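Local coordinates for NO-binding heme-dependent sensor protein (Shewanella oneidensis, PDB 4U99) that binds heme and probably serves as a nitric oxide sensor of the H-NOX family, and carries a bound zinc ion, at residues V65-G70 / C141-L146. The protein carries 3 engineered substitutions. Numbering follows the deposited sequence.
With HEM (protoporphyrin IX containing Fe), chain C.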
ATOM      1  N   VAL A  65      -0.527 -11.040   4.552  1.00 43.51           N
ATOM      2  CA  VAL A  65       0.223 -10.141   5.418  1.00 43.15           C
ATOM      3  C   VAL A  65       0.547  -8.843   4.681  1.00 44.27           C
ATOM      4  O   VAL A  65       0.432  -7.755   5.243  1.00 39.59           O
ATOM      5  CB  VAL A  65       1.529 -10.798   5.912  1.00 45.40           C
ATOM      6  CG1 VAL A  65       2.414  -9.790   6.639  1.00 46.20           C
ATOM      7  CG2 VAL A  65       1.213 -11.976   6.816  1.00 50.42           C
ATOM      8  N   VAL A  66       0.957  -8.966   3.424  1.00 44.36           N
ATOM      9  CA  VAL A  66       1.287  -7.800   2.616  1.00 44.10           C
ATOM     10  C   VAL A  66       0.044  -6.936   2.402  1.00 43.42           C
ATOM     11  O   VAL A  66       0.126  -5.709   2.409  1.00 37.17           O
ATOM     12  CB  VAL A  66       1.886  -8.217   1.253  1.00 41.41           C
ATOM     13  CG1 VAL A  66       2.001  -7.024   0.312  1.00 41.73           C
ATOM     14  CG2 VAL A  66       3.247  -8.859   1.456  1.00 46.23           C
ATOM     15  N   LYS A  67      -1.104  -7.580   2.216  1.00 42.66           N
ATOM     16  CA  LYS A  67      -2.362  -6.861   2.054  1.00 44.33           C
ATOM     17  C   LYS A  67      -2.756  -6.143   3.346  1.00 42.87           C
ATOM     18  O   LYS A  67      -3.221  -5.006   3.312  1.00 40.47           O
ATOM     19  CB  LYS A  67      -3.473  -7.822   1.622  1.00 44.98           C
ATOM     20  CG  LYS A  67      -4.834  -7.166   1.429  1.00 40.99           C
ATOM     21  CD  LYS A  67      -5.852  -8.179   0.914  1.00 46.87           C
ATOM     22  CE  LYS A  67      -7.269  -7.621   0.935  1.00 53.48           C
ATOM     23  NZ  LYS A  67      -8.253  -8.579   0.350  1.00 60.98           N
ATOM     24  N   ALA A  68      -2.573  -6.810   4.480  1.00 42.10           N
ATOM     25  CA  ALA A  68      -2.896  -6.213   5.766  1.00 44.96           C
ATOM     26  C   ALA A  68      -2.026  -4.982   5.982  1.00 46.49           C
ATOM     27  O   ALA A  68      -2.515  -3.929   6.389  1.00 41.82           O
ATOM     28  CB  ALA A  68      -2.702  -7.212   6.890  1.00 47.38           C
ATOM     29  N   PHE A  69      -0.737  -5.125   5.690  1.00 43.01           N
ATOM     30  CA  PHE A  69       0.208  -4.024   5.787  1.00 43.93           C
ATOM     31  C   PHE A  69      -0.221  -2.866   4.893  1.00 39.03           C
ATOM     32  O   PHE A  69      -0.203  -1.715   5.310  1.00 39.21           O
ATOM     33  CB  PHE A  69       1.615  -4.494   5.414  1.00 43.21           C
ATOM     34  CG  PHE A  69       2.629  -3.384   5.361  1.00 42.60           C
ATOM     35  CD1 PHE A  69       2.808  -2.538   6.442  1.00 45.92           C
ATOM     36  CD2 PHE A  69       3.406  -3.192   4.230  1.00 44.44           C
ATOM     37  CE1 PHE A  69       3.741  -1.517   6.396  1.00 45.37           C
ATOM     38  CE2 PHE A  69       4.342  -2.175   4.180  1.00 43.77           C
ATOM     39  CZ  PHE A  69       4.508  -1.336   5.264  1.00 42.17           C
ATOM     40  N   GLY A  70      -0.610  -3.184   3.664  1.00 39.68           N
ATOM     41  CA  GLY A  70      -1.113  -2.186   2.741  1.00 38.27           C
ATOM     42  C   GLY A  70      -2.236  -1.354   3.337  1.00 42.03           C
ATOM     43  O   GLY A  70      -2.238  -0.125   3.225  1.00 37.14           O
ATOM     44  N   CYS A 141      -0.097  -5.320  -1.858  1.00 36.75           N
ATOM     45  CA  CYS A 141       0.054  -4.107  -1.063  1.00 35.76           C
ATOM     46  C   CYS A 141      -0.891  -3.049  -1.618  1.00 35.14           C
ATOM     47  O   CYS A 141      -1.538  -2.338  -0.863  1.00 32.96           O
ATOM     48  CB  CYS A 141       1.499  -3.599  -1.073  1.00 38.98           C
ATOM     49  SG  CYS A 141       1.800  -2.238   0.089  1.00 40.40           S
ATOM     50  N   ALA A 142      -0.978  -2.967  -2.943  1.00 34.22           N
ATOM     51  CA  ALA A 142      -1.902  -2.044  -3.593  1.00 33.45           C
ATOM     52  C   ALA A 142      -3.346  -2.326  -3.190  1.00 40.45           C
ATOM     53  O   ALA A 142      -4.099  -1.396  -2.899  1.00 34.23           O
ATOM     54  CB  ALA A 142      -1.758  -2.120  -5.106  1.00 32.29           C
ATOM     55  N   GLU A 143      -3.729  -3.604  -3.180  1.00 34.21           N
ATOM     56  CA  GLU A 143      -5.070  -3.992  -2.741  1.00 39.08           C
ATOM     57  C   GLU A 143      -5.335  -3.466  -1.341  1.00 37.43           C
ATOM     58  O   GLU A 143      -6.360  -2.836  -1.089  1.00 36.39           O
ATOM     59  CB  GLU A 143      -5.253  -5.517  -2.761  1.00 36.35           C
ATOM     60  CG  GLU A 143      -6.085  -6.023  -3.921  1.00 44.71           C
ATOM     61  CD  GLU A 143      -6.578  -7.451  -3.720  1.00 39.75           C
ATOM     62  OE1 GLU A 143      -6.259  -8.308  -4.565  1.00 41.40           O
ATOM     63  OE2 GLU A 143      -7.292  -7.710  -2.729  1.00 47.09           O
ATOM     64  N   GLY A 144      -4.400  -3.728  -0.434  1.00 36.40           N
ATOM     65  CA  GLY A 144      -4.519  -3.264   0.933  1.00 36.07           C
ATOM     66  C   GLY A 144      -4.655  -1.753   1.004  1.00 35.85           C
ATOM     67  O   GLY A 144      -5.512  -1.232   1.717  1.00 36.88           O
ATOM     68  N   LEU A 145      -3.816  -1.048   0.251  1.00 36.72           N
ATOM     69  CA  LEU A 145      -3.849   0.412   0.235  1.00 35.60           C
ATOM     70  C   LEU A 145      -5.216   0.932  -0.210  1.00 37.60           C
ATOM     71  O   LEU A 145      -5.700   1.938   0.307  1.00 35.50           O
ATOM     72  CB  LEU A 145      -2.744   0.960  -0.672  1.00 31.35           C
ATOM     73  CG  LEU A 145      -1.375   1.011   0.007  1.00 33.07           C
ATOM     74  CD1 LEU A 145      -0.245   1.046  -1.009  1.00 35.53           C
ATOM     75  CD2 LEU A 145      -1.287   2.225   0.928  1.00 35.50           C
ATOM     76  N   LEU A 146      -5.843   0.237  -1.155  1.00 33.84           N
ATOM     77  CA  LEU A 146      -7.157   0.642  -1.636  1.00 35.99           C
ATOM     78  C   LEU A 146      -8.218   0.450  -0.556  1.00 36.88           C
ATOM     79  O   LEU A 146      -9.088   1.305  -0.381  1.00 35.85           O
ATOM     80  CB  LEU A 146      -7.533  -0.137  -2.896  1.00 33.39           C
ATOM     81  CG  LEU A 146      -6.718   0.253  -4.129  1.00 35.91           C
ATOM     82  CD1 LEU A 146      -6.847  -0.802  -5.211  1.00 36.02           C
ATOM     83  CD2 LEU A 146      -7.153   1.611  -4.655  1.00 33.76           C
TER
HETATM   84  CHA HEM C 201       4.851   3.041  -3.094  1.00 34.27           C
HETATM   85  CHB HEM C 201       0.290   2.148  -4.454  1.00 33.91           C
HETATM   86  CHC HEM C 201      -1.284   5.955  -1.923  1.00 34.94           C
HETATM   87  CHD HEM C 201       3.330   7.392  -1.448  1.00 35.71           C
HETATM   88  C1A HEM C 201       3.724   2.375  -3.507  1.00 34.70           C
HETATM   89  C2A HEM C 201       3.617   0.954  -3.771  1.00 35.17           C
HETATM   90  C3A HEM C 201       2.351   0.706  -4.145  1.00 35.84           C
HETATM   91  C4A HEM C 201       1.620   1.960  -4.132  1.00 34.26           C
HETATM   92  CMA HEM C 201       1.743  -0.661  -4.522  1.00 34.59           C
HETATM   93  CAA HEM C 201       4.770  -0.071  -3.628  1.00 35.18           C
HETATM   94  CBA HEM C 201       5.831   0.121  -4.715  1.00 39.06           C
HETATM   95  CGA HEM C 201       5.509  -0.641  -5.984  1.00 41.43           C
HETATM   96  O1A HEM C 201       6.353  -0.634  -6.920  1.00 42.92           O
HETATM   97  O2A HEM C 201       4.421  -1.261  -6.094  1.00 38.16           O
HETATM   98  C1B HEM C 201      -0.553   3.051  -3.850  1.00 33.72           C
HETATM   99  C2B HEM C 201      -2.000   3.001  -3.847  1.00 34.19           C
HETATM  100  C3B HEM C 201      -2.444   4.068  -3.150  1.00 35.65           C
HETATM  101  C4B HEM C 201      -1.280   4.803  -2.682  1.00 34.68           C
HETATM  102  CMB HEM C 201      -2.799   1.889  -4.572  1.00 34.17           C
HETATM  103  CAB HEM C 201      -3.888   4.519  -2.812  1.00 35.22           C
HETATM  104  CBB HEM C 201      -4.946   3.700  -2.857  1.00 43.72           C
HETATM  105  C1C HEM C 201      -0.169   6.683  -1.567  1.00 35.75           C
HETATM  106  C2C HEM C 201      -0.167   7.914  -0.805  1.00 36.38           C
HETATM  107  C3C HEM C 201       1.114   8.301  -0.657  1.00 38.40           C
HETATM  108  C4C HEM C 201       1.953   7.346  -1.349  1.00 35.51           C
HETATM  109  CMC HEM C 201      -1.452   8.576  -0.254  1.00 39.26           C
HETATM  110  CAC HEM C 201       1.686   9.551   0.049  1.00 39.07           C
HETATM  111  CBC HEM C 201       1.022  10.707   0.043  1.00 50.36           C
HETATM  112  C1D HEM C 201       4.159   6.319  -1.705  1.00 36.98           C
HETATM  113  C2D HEM C 201       5.548   6.211  -1.304  1.00 36.61           C
HETATM  114  C3D HEM C 201       6.018   4.851  -1.821  1.00 35.54           C
HETATM  115  C4D HEM C 201       4.869   4.271  -2.479  1.00 36.84           C
HETATM  116  CMD HEM C 201       6.391   7.239  -0.521  1.00 37.87           C
HETATM  117  CAD HEM C 201       7.419   4.227  -1.661  1.00 34.85           C
HETATM  118  CBD HEM C 201       8.308   4.609  -2.836  1.00 40.21           C
HETATM  119  CGD HEM C 201       9.688   4.061  -2.587  1.00 42.31           C
HETATM  120  O1D HEM C 201       9.845   3.248  -1.638  1.00 38.38           O
HETATM  121  O2D HEM C 201      10.630   4.436  -3.330  1.00 41.74           O
HETATM  122  NA  HEM C 201       2.492   2.957  -3.740  1.00 34.65           N
HETATM  123  NB  HEM C 201      -0.150   4.157  -3.133  1.00 35.37           N
HETATM  124  NC  HEM C 201       1.139   6.373  -1.883  1.00 36.52           N
HETATM  125  ND  HEM C 201       3.801   5.163  -2.394  1.00 34.39           N
HETATM  126 FE   HEM C 201       1.822   4.769  -3.016  1.00 35.01          FE
HETATM  127  O   HOH W   1      -9.858  -8.928  -2.373  1.00 58.15           O
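Lys67 holds CG anti to its own backbone N (chi1 180°) and stays extended to its tip, which carries NZ across to Glu143. Val66 CG1 is likewise anti to its backbone N (chi1 170°), and this methyl rests 3.7 Å from Cys141 CB. The contact is a glycine-mediated helix crossing in the H-NOX fold, joining helix 62-80 to helix 139-152. The axes of segments 65-70 and 141-146 come within 6.5 Å, crossing at -37°. Gly70 and Gly144 meet there with their CA atoms 4.0 Å apart, and a CB on either would clash with the other helix. Gly144 CA also makes a CA-H...O contact of 3.2 Å with Lys67 O. At the edge, Lys67 NZ and Glu143 OE2 form a salt bridge whose hydrogen bond is weak, at 3.3 Å; a water accepts a weak bond from NZ and donates to OE2. Glu143 OE1 is hydrogen-bonded to ND1 of His161, a zinc ligand. Were Lys67 an alanine, Glu143 OE2 would probably lose its charged mate and the water one partner. Helix 139-152 turns its other side to the heme, where Ala142 and Leu146 line the pocket. Leu145 touches both sides: CD2 lies 3.4 Å from Gly70 O, and CD1 lies 3.5 Å from heme C1B.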